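Local coordinates for protein probable glutathione reductase (Sinorhizobium meliloti, PDB 4DNA) that probably reduces glutathione disulfide to glutathione with NADPH, working as an FAD-containing homodimer, at residues R201-L206 with L229-I234; R208-M213 with I390-V395; F365-V370 with S453-N458; R400-A405 with I421-G426. All coordinates share one frame; numbering follows the deposited sequence.

Contact 1: R201-L206 with L229-I234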
loop_
_atom_site.group_PDB
_atom_site.type_symbol
_atom_site.label_atom_id
_atom_site.label_comp_id
_atom_site.label_asym_id
_atom_site.label_seq_id
_atom_site.Cartn_x
_atom_site.Cartn_y
_atom_site.Cartn_z
ATOM N N ARG A 201 6.441 19.930 -24.458
ATOM C CA ARG A 201 7.207 21.105 -24.832
ATOM C C ARG A 201 8.316 21.425 -23.832
ATOM O O ARG A 201 9.279 22.121 -24.161
ATOM C CB ARG A 201 6.281 22.310 -25.053
ATOM C CG ARG A 201 5.124 22.469 -24.063
ATOM C CD ARG A 201 4.811 23.935 -23.762
ATOM N NE ARG A 201 5.356 24.817 -24.792
ATOM C CZ ARG A 201 6.572 25.377 -24.756
ATOM N NH1 ARG A 201 6.977 26.157 -25.760
ATOM N NH2 ARG A 201 7.386 25.160 -23.722
ATOM N N GLY A 202 8.187 20.895 -22.622
ATOM C CA GLY A 202 9.169 21.142 -21.577
ATOM C C GLY A 202 10.322 20.168 -21.631
ATOM O O GLY A 202 10.359 19.291 -22.489
ATOM N N LYS A 203 11.265 20.331 -20.704
ATOM C CA LYS A 203 12.492 19.543 -20.691
ATOM C C LYS A 203 12.270 18.160 -20.087
ATOM O O LYS A 203 12.840 17.183 -20.556
ATOM C CB LYS A 203 13.594 20.273 -19.930
ATOM C CG LYS A 203 14.317 21.349 -20.716
ATOM C CD LYS A 203 14.885 22.400 -19.762
ATOM C CE LYS A 203 16.223 22.969 -20.217
ATOM N NZ LYS A 203 16.288 23.177 -21.689
ATOM N N GLU A 204 11.456 18.069 -19.043
ATOM C CA GLU A 204 11.169 16.770 -18.430
ATOM C C GLU A 204 9.710 16.673 -18.031
ATOM O O GLU A 204 9.112 17.675 -17.644
ATOM C CB GLU A 204 12.063 16.541 -17.214
ATOM C CG GLU A 204 13.525 16.902 -17.469
ATOM C CD GLU A 204 14.473 16.543 -16.340
ATOM O OE1 GLU A 204 14.109 15.746 -15.458
ATOM O OE2 GLU A 204 15.603 17.062 -16.354
ATOM N N ILE A 205 9.137 15.476 -18.127
ATOM C CA ILE A 205 7.713 15.258 -17.783
ATOM C C ILE A 205 7.451 15.495 -16.297
ATOM O O ILE A 205 8.384 15.482 -15.502
ATOM C CB ILE A 205 7.222 13.845 -18.160
ATOM C CG1 ILE A 205 8.090 12.778 -17.497
ATOM C CG2 ILE A 205 7.185 13.674 -19.670
ATOM C CD1 ILE A 205 7.533 11.378 -17.623
ATOM N N LEU A 206 6.192 15.725 -15.925
ATOM C CA LEU A 206 5.854 16.005 -14.532
ATOM C C LEU A 206 6.891 16.929 -13.891
ATOM O O LEU A 206 7.473 16.600 -12.851
ATOM C CB LEU A 206 5.771 14.704 -13.738
ATOM C CG LEU A 206 4.987 13.570 -14.373
ATOM C CD1 LEU A 206 5.134 12.314 -13.537
ATOM C CD2 LEU A 206 3.529 13.963 -14.484
ATOM N N LEU A 229 8.939 12.200 -26.408
ATOM C CA LEU A 229 9.576 13.256 -27.148
ATOM C C LEU A 229 9.525 14.550 -26.343
ATOM O O LEU A 229 8.471 15.176 -26.193
ATOM C CB LEU A 229 8.912 13.413 -28.517
ATOM C CG LEU A 229 8.993 12.146 -29.381
ATOM C CD1 LEU A 229 8.223 12.279 -30.685
ATOM C CD2 LEU A 229 10.442 11.755 -29.645
ATOM N N CYS A 230 10.679 14.932 -25.812
ATOM C CA CYS A 230 10.802 16.127 -24.999
ATOM C C CYS A 230 11.170 17.372 -25.822
ATOM O O CYS A 230 11.602 17.262 -26.971
ATOM C CB CYS A 230 11.802 15.872 -23.862
ATOM S SG CYS A 230 11.019 15.179 -22.385
ATOM N N GLU A 231 10.968 18.545 -25.219
ATOM C CA GLU A 231 11.373 19.833 -25.784
ATOM C C GLU A 231 10.827 20.024 -27.184
ATOM O O GLU A 231 11.557 20.423 -28.091
ATOM C CB GLU A 231 12.905 19.971 -25.831
ATOM C CG GLU A 231 13.658 19.600 -24.557
ATOM C CD GLU A 231 15.023 20.253 -24.479
ATOM O OE1 GLU A 231 15.347 21.067 -25.364
ATOM O OE2 GLU A 231 15.771 19.971 -23.524
ATOM N N ASP A 232 9.544 19.736 -27.360
ATOM C CA ASP A 232 8.935 19.760 -28.685
ATOM C C ASP A 232 7.441 20.011 -28.612
ATOM O O ASP A 232 6.822 19.811 -27.575
ATOM C CB ASP A 232 9.214 18.444 -29.408
ATOM C CG ASP A 232 9.111 18.565 -30.913
ATOM O OD1 ASP A 232 8.918 19.685 -31.442
ATOM O OD2 ASP A 232 9.224 17.512 -31.570
ATOM N N ILE A 233 6.878 20.423 -29.744
ATOM C CA ILE A 233 5.530 20.963 -29.832
ATOM C C ILE A 233 4.879 20.444 -31.117
ATOM O O ILE A 233 5.585 20.113 -32.079
ATOM C CB ILE A 233 5.607 22.519 -29.818
ATOM C CG1 ILE A 233 4.388 23.138 -29.126
ATOM C CG2 ILE A 233 5.860 23.113 -31.204
ATOM C CD1 ILE A 233 4.657 24.524 -28.555
ATOM N N ILE A 234 3.550 20.367 -31.147
ATOM C CA ILE A 234 2.840 20.086 -32.411
ATOM C C ILE A 234 2.566 21.377 -33.208
ATOM O O ILE A 234 1.874 22.270 -32.709
ATOM C CB ILE A 234 1.534 19.287 -32.179
ATOM C CG1 ILE A 234 1.857 17.874 -31.705
ATOM C CG2 ILE A 234 0.702 19.206 -33.453
ATOM C CD1 ILE A 234 0.661 17.103 -31.202
#

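Contact 2: R208-M213 with I390-V395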
loop_
_atom_site.group_PDB
_atom_site.type_symbol
_atom_site.label_atom_id
_atom_site.label_comp_id
_atom_site.label_asym_id
_atom_site.label_seq_id
_atom_site.Cartn_x
_atom_site.Cartn_y
_atom_site.Cartn_z
ATOM N N ARG A 208 6.885 19.436 -12.054
ATOM C CA ARG A 208 6.663 19.858 -10.664
ATOM C C ARG A 208 7.127 18.808 -9.664
ATOM O O ARG A 208 7.230 19.087 -8.465
ATOM C CB ARG A 208 5.176 20.136 -10.422
ATOM C CG ARG A 208 4.640 21.393 -11.079
ATOM C CD ARG A 208 5.020 22.636 -10.290
ATOM N NE ARG A 208 3.936 23.618 -10.325
ATOM C CZ ARG A 208 3.838 24.677 -9.522
ATOM N NH1 ARG A 208 4.762 24.918 -8.598
ATOM N NH2 ARG A 208 2.804 25.503 -9.645
ATOM N N PHE A 209 7.400 17.606 -10.167
ATOM C CA PHE A 209 7.747 16.458 -9.334
ATOM C C PHE A 209 9.247 16.357 -9.053
ATOM O O PHE A 209 10.070 17.018 -9.711
ATOM C CB PHE A 209 7.178 15.178 -9.950
ATOM C CG PHE A 209 5.673 15.083 -9.829
ATOM C CD1 PHE A 209 4.841 15.968 -10.519
ATOM C CD2 PHE A 209 5.084 14.138 -9.000
ATOM C CE1 PHE A 209 3.467 15.894 -10.382
ATOM C CE2 PHE A 209 3.708 14.065 -8.860
ATOM C CZ PHE A 209 2.899 14.938 -9.547
ATOM N N ASP A 210 9.602 15.546 -8.063
ATOM C CA ASP A 210 11.000 15.380 -7.685
ATOM C C ASP A 210 11.816 14.805 -8.861
ATOM O O ASP A 210 11.251 14.138 -9.735
ATOM C CB ASP A 210 11.092 14.498 -6.439
ATOM C CG ASP A 210 12.516 14.269 -5.991
ATOM O OD1 ASP A 210 13.157 15.231 -5.489
ATOM O OD2 ASP A 210 12.997 13.122 -6.155
ATOM N N GLN A 211 13.127 15.064 -8.897
ATOM C CA GLN A 211 13.920 14.605 -10.029
ATOM C C GLN A 211 13.856 13.096 -10.210
ATOM O O GLN A 211 13.620 12.621 -11.312
ATOM C CB GLN A 211 15.370 15.116 -10.021
ATOM C CG GLN A 211 16.182 14.891 -8.755
ATOM C CD GLN A 211 16.328 16.160 -7.932
ATOM O OE1 GLN A 211 15.335 16.682 -7.366
ATOM N NE2 GLN A 211 17.562 16.676 -7.862
ATOM N N ASP A 212 14.041 12.355 -9.128
ATOM C CA ASP A 212 13.935 10.901 -9.161
ATOM C C ASP A 212 12.510 10.375 -9.520
ATOM O O ASP A 212 12.367 9.263 -10.033
ATOM C CB ASP A 212 14.435 10.310 -7.837
ATOM C CG ASP A 212 15.912 10.556 -7.610
ATOM O OD1 ASP A 212 16.761 10.114 -8.403
ATOM O OD2 ASP A 212 16.252 11.194 -6.612
HETATM N N MSE A 213 11.462 11.154 -9.273
HETATM C CA MSE A 213 10.153 10.765 -9.785
HETATM C C MSE A 213 10.134 10.920 -11.282
HETATM O O MSE A 213 9.801 9.986 -11.991
HETATM C CB MSE A 213 9.004 11.539 -9.148
HETATM C CG MSE A 213 8.947 11.399 -7.628
HETATM SE SE MSE A 213 8.939 9.492 -7.118
HETATM C CE MSE A 213 10.786 9.010 -6.591
ATOM N N ILE A 390 11.955 3.162 -6.578
ATOM C CA ILE A 390 12.676 4.261 -5.962
ATOM C C ILE A 390 11.871 4.791 -4.787
ATOM O O ILE A 390 10.675 5.046 -4.918
ATOM C CB ILE A 390 13.059 5.350 -6.976
ATOM C CG1 ILE A 390 14.073 4.792 -7.975
ATOM C CG2 ILE A 390 13.715 6.525 -6.277
ATOM C CD1 ILE A 390 13.980 5.405 -9.356
HETATM N N MSE A 391 12.531 4.902 -3.635
HETATM C CA MSE A 391 11.913 5.374 -2.391
HETATM C C MSE A 391 12.801 6.405 -1.768
HETATM O O MSE A 391 13.896 6.081 -1.308
HETATM C CB MSE A 391 11.808 4.211 -1.428
HETATM C CG MSE A 391 10.563 3.425 -1.791
HETATM SE SE MSE A 391 10.072 2.204 -0.325
HETATM C CE MSE A 391 8.325 1.601 -1.003
ATOM N N LYS A 392 12.354 7.659 -1.742
ATOM C CA LYS A 392 13.260 8.738 -1.392
ATOM C C LYS A 392 12.710 9.645 -0.317
ATOM O O LYS A 392 11.637 10.201 -0.469
ATOM C CB LYS A 392 13.656 9.522 -2.646
ATOM C CG LYS A 392 14.228 10.907 -2.403
ATOM C CD LYS A 392 15.402 11.178 -3.334
ATOM C CE LYS A 392 15.688 12.662 -3.508
ATOM N NZ LYS A 392 15.124 13.225 -4.756
ATOM N N LEU A 393 13.472 9.781 0.763
ATOM C CA LEU A 393 13.130 10.648 1.880
ATOM C C LEU A 393 14.012 11.876 1.914
ATOM O O LEU A 393 15.238 11.759 1.752
ATOM C CB LEU A 393 13.293 9.899 3.197
ATOM C CG LEU A 393 12.175 8.909 3.526
ATOM C CD1 LEU A 393 12.514 8.062 4.741
ATOM C CD2 LEU A 393 10.900 9.676 3.756
ATOM N N VAL A 394 13.401 13.047 2.136
ATOM C CA VAL A 394 14.154 14.312 2.226
ATOM C C VAL A 394 14.001 14.924 3.631
ATOM O O VAL A 394 12.873 15.081 4.126
ATOM C CB VAL A 394 13.732 15.315 1.138
ATOM C CG1 VAL A 394 14.626 16.540 1.177
ATOM C CG2 VAL A 394 13.778 14.676 -0.243
ATOM N N VAL A 395 15.133 15.261 4.259
ATOM C CA VAL A 395 15.191 15.591 5.690
ATOM C C VAL A 395 15.957 16.885 6.003
ATOM O O VAL A 395 17.038 17.135 5.449
ATOM C CB VAL A 395 15.832 14.430 6.457
ATOM C CG1 VAL A 395 16.253 14.841 7.863
ATOM C CG2 VAL A 395 14.877 13.244 6.470
#

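Contact 3: F365-V370 with S453-N458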
loop_
_atom_site.group_PDB
_atom_site.type_symbol
_atom_site.label_atom_id
_atom_site.label_comp_id
_atom_site.label_asym_id
_atom_site.label_seq_id
_atom_site.Cartn_x
_atom_site.Cartn_y
_atom_site.Cartn_z
ATOM N N PHE A 365 16.439 25.150 2.797
ATOM C CA PHE A 365 17.236 24.847 3.984
ATOM C C PHE A 365 18.725 24.790 3.651
ATOM O O PHE A 365 19.086 24.413 2.544
ATOM C CB PHE A 365 16.795 23.516 4.564
ATOM C CG PHE A 365 15.366 23.487 4.992
ATOM C CD1 PHE A 365 14.919 24.297 6.038
ATOM C CD2 PHE A 365 14.461 22.644 4.370
ATOM C CE1 PHE A 365 13.592 24.278 6.442
ATOM C CE2 PHE A 365 13.131 22.614 4.784
ATOM C CZ PHE A 365 12.699 23.431 5.819
ATOM N N GLN A 366 19.578 25.157 4.608
ATOM C CA GLN A 366 21.026 25.249 4.372
ATOM C C GLN A 366 21.660 23.876 4.217
ATOM O O GLN A 366 22.626 23.705 3.469
ATOM C CB GLN A 366 21.710 26.003 5.525
ATOM C CG GLN A 366 23.231 26.046 5.457
ATOM C CD GLN A 366 23.856 27.174 6.274
ATOM O OE1 GLN A 366 23.363 27.555 7.339
ATOM N NE2 GLN A 366 24.958 27.705 5.778
ATOM N N GLU A 367 21.093 22.908 4.931
ATOM C CA GLU A 367 21.653 21.579 5.062
ATOM C C GLU A 367 20.540 20.562 5.034
ATOM O O GLU A 367 19.625 20.605 5.860
ATOM C CB GLU A 367 22.384 21.473 6.387
ATOM C CG GLU A 367 23.874 21.229 6.261
ATOM C CD GLU A 367 24.234 19.753 6.375
ATOM O OE1 GLU A 367 25.191 19.423 7.109
ATOM O OE2 GLU A 367 23.555 18.914 5.740
ATOM N N ILE A 368 20.585 19.654 4.073
ATOM C CA ILE A 368 19.567 18.606 4.041
ATOM C C ILE A 368 20.213 17.239 3.998
ATOM O O ILE A 368 21.363 17.109 3.575
ATOM C CB ILE A 368 18.564 18.763 2.879
ATOM C CG1 ILE A 368 19.299 18.950 1.560
ATOM C CG2 ILE A 368 17.631 19.931 3.142
ATOM C CD1 ILE A 368 18.412 18.720 0.361
ATOM N N GLU A 369 19.482 16.231 4.459
ATOM C CA GLU A 369 19.930 14.851 4.311
ATOM C C GLU A 369 18.919 14.120 3.442
ATOM O O GLU A 369 17.703 14.304 3.584
ATOM C CB GLU A 369 20.125 14.171 5.670
ATOM C CG GLU A 369 21.169 14.859 6.550
ATOM C CD GLU A 369 21.011 14.629 8.058
ATOM O OE1 GLU A 369 19.894 14.344 8.545
ATOM O OE2 GLU A 369 22.028 14.762 8.774
ATOM N N VAL A 370 19.432 13.325 2.509
ATOM C CA VAL A 370 18.595 12.592 1.558
ATOM C C VAL A 370 18.815 11.085 1.724
ATOM O O VAL A 370 19.962 10.604 1.842
ATOM C CB VAL A 370 18.851 13.042 0.106
ATOM C CG1 VAL A 370 18.030 12.222 -0.869
ATOM C CG2 VAL A 370 18.526 14.519 -0.051
ATOM N N SER A 453 22.187 8.864 2.151
ATOM C CA SER A 453 22.750 8.385 0.925
ATOM C C SER A 453 23.653 9.475 0.397
ATOM O O SER A 453 24.591 9.199 -0.347
ATOM C CB SER A 453 21.620 8.081 -0.054
ATOM O OG SER A 453 20.552 7.411 0.605
ATOM N N TYR A 454 23.339 10.715 0.783
ATOM C CA TYR A 454 24.145 11.917 0.499
ATOM C C TYR A 454 23.582 13.129 1.220
ATOM O O TYR A 454 22.461 13.091 1.713
ATOM C CB TYR A 454 24.258 12.217 -1.007
ATOM C CG TYR A 454 22.945 12.371 -1.760
ATOM C CD1 TYR A 454 22.308 13.605 -1.858
ATOM C CD2 TYR A 454 22.365 11.280 -2.415
ATOM C CE1 TYR A 454 21.110 13.738 -2.559
ATOM C CE2 TYR A 454 21.181 11.411 -3.123
ATOM C CZ TYR A 454 20.558 12.636 -3.185
ATOM O OH TYR A 454 19.391 12.754 -3.888
ATOM N N ARG A 455 24.383 14.194 1.264
ATOM C CA ARG A 455 24.013 15.450 1.907
ATOM C C ARG A 455 24.082 16.598 0.912
ATOM O O ARG A 455 24.848 16.549 -0.055
ATOM C CB ARG A 455 24.952 15.739 3.079
ATOM C CG ARG A 455 24.582 15.053 4.388
ATOM C CD ARG A 455 25.754 15.028 5.361
ATOM N NE ARG A 455 25.378 14.479 6.668
ATOM C CZ ARG A 455 25.850 13.346 7.210
ATOM N NH1 ARG A 455 26.745 12.600 6.572
ATOM N NH2 ARG A 455 25.418 12.957 8.413
ATOM N N VAL A 456 23.278 17.629 1.151
ATOM C CA VAL A 456 23.341 18.863 0.372
ATOM C C VAL A 456 23.494 20.031 1.348
ATOM O O VAL A 456 22.721 20.175 2.296
ATOM C CB VAL A 456 22.108 19.069 -0.537
ATOM C CG1 VAL A 456 22.258 20.321 -1.378
ATOM C CG2 VAL A 456 21.884 17.872 -1.447
ATOM N N ARG A 457 24.526 20.838 1.124
ATOM C CA ARG A 457 24.831 21.975 1.982
ATOM C C ARG A 457 24.945 23.200 1.100
ATOM O O ARG A 457 25.652 23.178 0.088
ATOM C CB ARG A 457 26.125 21.738 2.775
ATOM C CG ARG A 457 26.632 22.956 3.533
ATOM C CD ARG A 457 27.612 22.614 4.657
ATOM N NE ARG A 457 26.901 22.413 5.925
ATOM C CZ ARG A 457 26.574 23.378 6.796
ATOM N NH1 ARG A 457 26.905 24.650 6.570
ATOM N NH2 ARG A 457 25.909 23.063 7.905
ATOM N N ASN A 458 24.234 24.257 1.490
ATOM C CA ASN A 458 24.206 25.523 0.754
ATOM C C ASN A 458 23.776 25.352 -0.694
ATOM O O ASN A 458 24.225 26.068 -1.584
ATOM C CB ASN A 458 25.546 26.250 0.865
ATOM C CG ASN A 458 25.843 26.726 2.281
ATOM O OD1 ASN A 458 26.995 26.689 2.733
ATOM N ND2 ASN A 458 24.810 27.194 2.983
#

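Contact 4: R400-A405 with I421-G426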
loop_
_atom_site.group_PDB
_atom_site.type_symbol
_atom_site.label_atom_id
_atom_site.label_comp_id
_atom_site.label_asym_id
_atom_site.label_seq_id
_atom_site.Cartn_x
_atom_site.Cartn_y
_atom_site.Cartn_z
ATOM N N ARG A 400 15.842 17.358 11.857
ATOM C CA ARG A 400 15.589 15.958 11.570
ATOM C C ARG A 400 14.193 15.724 10.954
ATOM O O ARG A 400 13.791 14.577 10.713
ATOM C CB ARG A 400 15.896 15.077 12.792
ATOM C CG ARG A 400 17.374 15.076 13.138
ATOM C CD ARG A 400 18.157 14.356 12.061
ATOM N NE ARG A 400 18.164 12.925 12.330
ATOM C CZ ARG A 400 18.297 11.966 11.419
ATOM N NH1 ARG A 400 18.425 12.266 10.136
ATOM N NH2 ARG A 400 18.283 10.691 11.796
ATOM N N LYS A 401 13.488 16.812 10.648
ATOM C CA LYS A 401 12.171 16.710 10.017
ATOM C C LYS A 401 12.222 16.048 8.649
ATOM O O LYS A 401 13.003 16.457 7.796
ATOM C CB LYS A 401 11.537 18.100 9.829
ATOM C CG LYS A 401 10.947 18.751 11.063
ATOM C CD LYS A 401 9.989 17.839 11.813
ATOM C CE LYS A 401 9.391 18.557 13.025
ATOM N NZ LYS A 401 8.385 19.586 12.620
ATOM N N VAL A 402 11.359 15.065 8.414
ATOM C CA VAL A 402 11.100 14.660 7.032
ATOM C C VAL A 402 10.247 15.737 6.343
ATOM O O VAL A 402 9.159 16.029 6.769
ATOM C CB VAL A 402 10.413 13.301 6.938
ATOM C CG1 VAL A 402 10.149 12.976 5.478
ATOM C CG2 VAL A 402 11.270 12.228 7.599
ATOM N N VAL A 403 10.763 16.336 5.290
ATOM C CA VAL A 403 10.094 17.458 4.645
ATOM C C VAL A 403 9.559 17.025 3.276
ATOM O O VAL A 403 8.843 17.778 2.603
ATOM C CB VAL A 403 11.057 18.675 4.472
ATOM C CG1 VAL A 403 11.565 19.192 5.818
ATOM C CG2 VAL A 403 12.233 18.337 3.554
ATOM N N GLY A 404 9.929 15.816 2.863
ATOM C CA GLY A 404 9.513 15.274 1.592
ATOM C C GLY A 404 9.753 13.784 1.577
ATOM O O GLY A 404 10.801 13.301 2.041
ATOM N N ALA A 405 8.752 13.065 1.069
ATOM C CA ALA A 405 8.819 11.631 0.787
ATOM C C ALA A 405 8.232 11.387 -0.606
ATOM O O ALA A 405 7.171 11.919 -0.938
ATOM C CB ALA A 405 8.047 10.849 1.816
ATOM N N ILE A 421 0.100 11.503 6.773
ATOM C CA ILE A 421 -0.257 11.671 8.162
ATOM C C ILE A 421 1.012 11.999 8.940
ATOM O O ILE A 421 1.068 12.986 9.687
ATOM C CB ILE A 421 -0.934 10.421 8.726
ATOM C CG1 ILE A 421 -2.212 10.105 7.935
ATOM C CG2 ILE A 421 -1.243 10.618 10.199
ATOM C CD1 ILE A 421 -2.752 8.706 8.148
ATOM N N SER A 422 2.048 11.193 8.720
ATOM C CA SER A 422 3.329 11.377 9.402
ATOM C C SER A 422 3.906 12.766 9.176
ATOM O O SER A 422 4.432 13.365 10.104
ATOM C CB SER A 422 4.334 10.313 8.975
ATOM O OG SER A 422 3.792 9.015 9.173
ATOM N N LEU A 423 3.788 13.289 7.963
ATOM C CA LEU A 423 4.360 14.599 7.679
ATOM C C LEU A 423 3.519 15.775 8.193
ATOM O O LEU A 423 4.068 16.753 8.719
ATOM C CB LEU A 423 4.704 14.749 6.200
ATOM C CG LEU A 423 6.110 14.215 5.879
ATOM C CD1 LEU A 423 6.145 12.691 5.875
ATOM C CD2 LEU A 423 6.630 14.768 4.557
ATOM N N ARG A 424 2.195 15.671 8.072
ATOM C CA ARG A 424 1.299 16.653 8.677
ATOM C C ARG A 424 1.656 16.842 10.166
ATOM O O ARG A 424 1.755 17.974 10.628
ATOM C CB ARG A 424 -0.183 16.262 8.492
ATOM C CG ARG A 424 -1.184 17.372 8.811
ATOM C CD ARG A 424 -1.059 18.512 7.807
ATOM N NE ARG A 424 -1.762 19.729 8.215
ATOM C CZ ARG A 424 -1.366 20.974 7.928
ATOM N NH1 ARG A 424 -0.245 21.201 7.234
ATOM N NH2 ARG A 424 -2.091 22.005 8.353
ATOM N N ALA A 425 1.877 15.745 10.895
ATOM C CA ALA A 425 2.196 15.806 12.331
ATOM C C ALA A 425 3.676 16.078 12.632
ATOM O O ALA A 425 4.111 15.912 13.774
ATOM C CB ALA A 425 1.730 14.532 13.044
ATOM N N GLY A 426 4.440 16.481 11.613
ATOM C CA GLY A 426 5.859 16.815 11.763
ATOM C C GLY A 426 6.791 15.702 12.240
ATOM O O GLY A 426 7.621 15.933 13.106
#

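Contact 1: R201-L206 with L229-I234
Asp232 OD1 is gripped by two N-H groups: Ile233 N, next along the chain, at 2.8 Å, and more weakly Lys251 N. Its other oxygen, OD2, is hydrogen-bonded to His252, so the carboxylate pins the loop 229-234 to the chain around residues 251 and 252. The setting is the Rossmann-type NADP-binding domain, where the loops leaving the neighbouring parallel strands 195-199 and 227-229 run past each other in nearly opposite directions. One backbone bond ties them: Glu231 N donates to Gly202 O over 2.9 Å, the N-H arriving from above the carbonyl plane. Next to it, Arg201 O receives a CA-H...O contact from Glu231 CA at 3.5 Å. On the outer side, the Lys203 and Glu231 side chains cross obliquely, with Lys203 CG 3.4 Å from Glu231 OE2 and a long salt bridge of 3.7 Å from Lys203 NZ to the same oxygen. Arg201 lies near the glycine-rich turn, with its side chain about 7 Å from Gly177, predicted to bind NAD(+). Its chain bends at chi2 and chi3 and runs beside Ile233, whose CD1 meets Arg201 NE obliquely at 3.8 Å.

Contact 2: R208-M213 with I390-V395
A buried salt-bridge network joins the start of helix 211-223, in the nucleotide-binding part of the chain, to strand 389-396 of the dimerisation domain. Lys392 is its hub. With CG anti to the backbone N and bends at chi2 and chi4, the lysine reaches off the strand and crosses both aspartates of the helix start at about a right angle. Lys392 NZ meets Asp210 OD2 at 2.5 Å on the syn lone pair, and OD1 of the same carboxylate more weakly. Lys392 NZ also bonds Asp212 OD2 at 3.0 Å, this time on the anti lone pair. Glu358, at the start of helix 358-364, adds a third carboxylate, a crowd of negative groups that would probably keep the lysine protonated. Each aspartate has further work. Asp210 is the N-cap of helix 211-223: its OD2 accepts weakly from Asp212 N at 3.2 Å, while its OD1 takes the backbone N-H of Glu358. Asp212 OD1 pairs with Arg372 on strand 367-375, which fixes the carboxylate at both oxygens. Beside the charged groups the contact turns apolar. The side chains of Ile390 and Met213, a selenomethionine, slide past each other in opposite directions, and Ile390 CG2 touches Met213 CE at 3.9 Å and comes within 4.2 Å of Asp212 CB.

Contact 3: F365-V370 with S453-N458
Tyr454 holds CG in the crowded position between its backbone N and carbonyl carbon (chi1 56°), and Val370 has CG1 anti to N (chi1 177°); together these torsions set the phenol ring over the valine. The two sit at a classic beta bulge in the antiparallel sheet of the dimerisation domain, where Ser453 and Tyr454 both face Val370. Val370 CB lies 3.9 Å from the centroid of the Tyr454 ring, 26° off the normal, a CH-pi contact displaced toward the rim, and CG1 reaches up to the hydroxyl end. Tyr454 OH is hydrogen-bonded to Glu358, and Arg461 makes a cation-pi contact with the ring. A serine here, without the ring and its hydroxyl, would probably leave Val370 less covered and Glu358 and Arg461 less well held. Backbone bonds zip the strands together: Ser453 N to Val370 O at 2.8 Å and Val370 N to Tyr454 O at 3.1 Å close the bulge on Val370, and further on Ile368 and Val456 exchange a pair of bonds. On the same face as the tyrosine, Ile368 CG1 packs on Val456 CB at 3.5 Å. On the other face, Glu367 OE1 sits in plane at the edge of the Arg457 guanidinium, a long salt bridge 3.6 Å from NE.

Contact 4: R400-A405 with I421-G426
Leu423 has the most surface buried here. It points from the last turn of helix 412-424 straight at strand 402-408, and its two methyls divide the work. Leu423 CD2 rests on the strand backbone, 3.6 Å from Val402 O and 3.9 Å from Gly404 N, whereas Leu423 CD1 turns to Val402 CG1 at 4.0 Å, the valine and leucine side chains crossing at about a right angle. Beyond the leucine the helix ends in a Schellman motif: Gly426 N bonds back to Leu423 O at 2.9 Å, and Cys427 N to Ser422 O. Gly426 is the C-prime residue, with phi at 61°, and a CB on it would probably crowd Lys401 NZ as modelled. The contact thus packs a helix against the antiparallel sheet of the dimerisation domain, at a point where strand 402-408 carries a classic beta bulge, Val403 and Gly404 both facing Val394. Another side of the helix meets the second subunit: Ser422 makes a weak hydrogen bond with Ser422 of that subunit, and Ile421 packs on Thr435 of the second subunit. Val402 is backed on the sheet by Leu393 and Val395, and its backbone is hydrogen-bonded to Cys427, just past the turn. Lys401 covers the helix end, its chain bent at chi2 and chi4 so that the aliphatic part lies over the Gly426 carbonyl. An alanine here would lack the methylenes over the carbonyl and would probably leave the helix end less firmly packed. Of those methylenes Lys401 CE comes nearest, 3.2 Å from Gly426 O.

Contacts 2, 3 and 4 share one antiparallel sheet, with strand 389-396 of contact 2 in the middle. On one flank Val395 O meets Glu369 N of contact 3 at 2.8 Å, on the other Val394 O meets Val403 N of contact 4 at 2.7 Å, both probable hydrogen bonds. The centres of contacts 3 and 4 each lie 14 Å from that of contact 2. Contact 1 stands apart in the nucleotide-binding domain, its centre 20 Å from that of contact 2, yet the loop 201-206 runs almost directly into 208-213. In contact 2 the side chain of Met213 is about 11 Å from that of Tyr180, an FAD-binding residue.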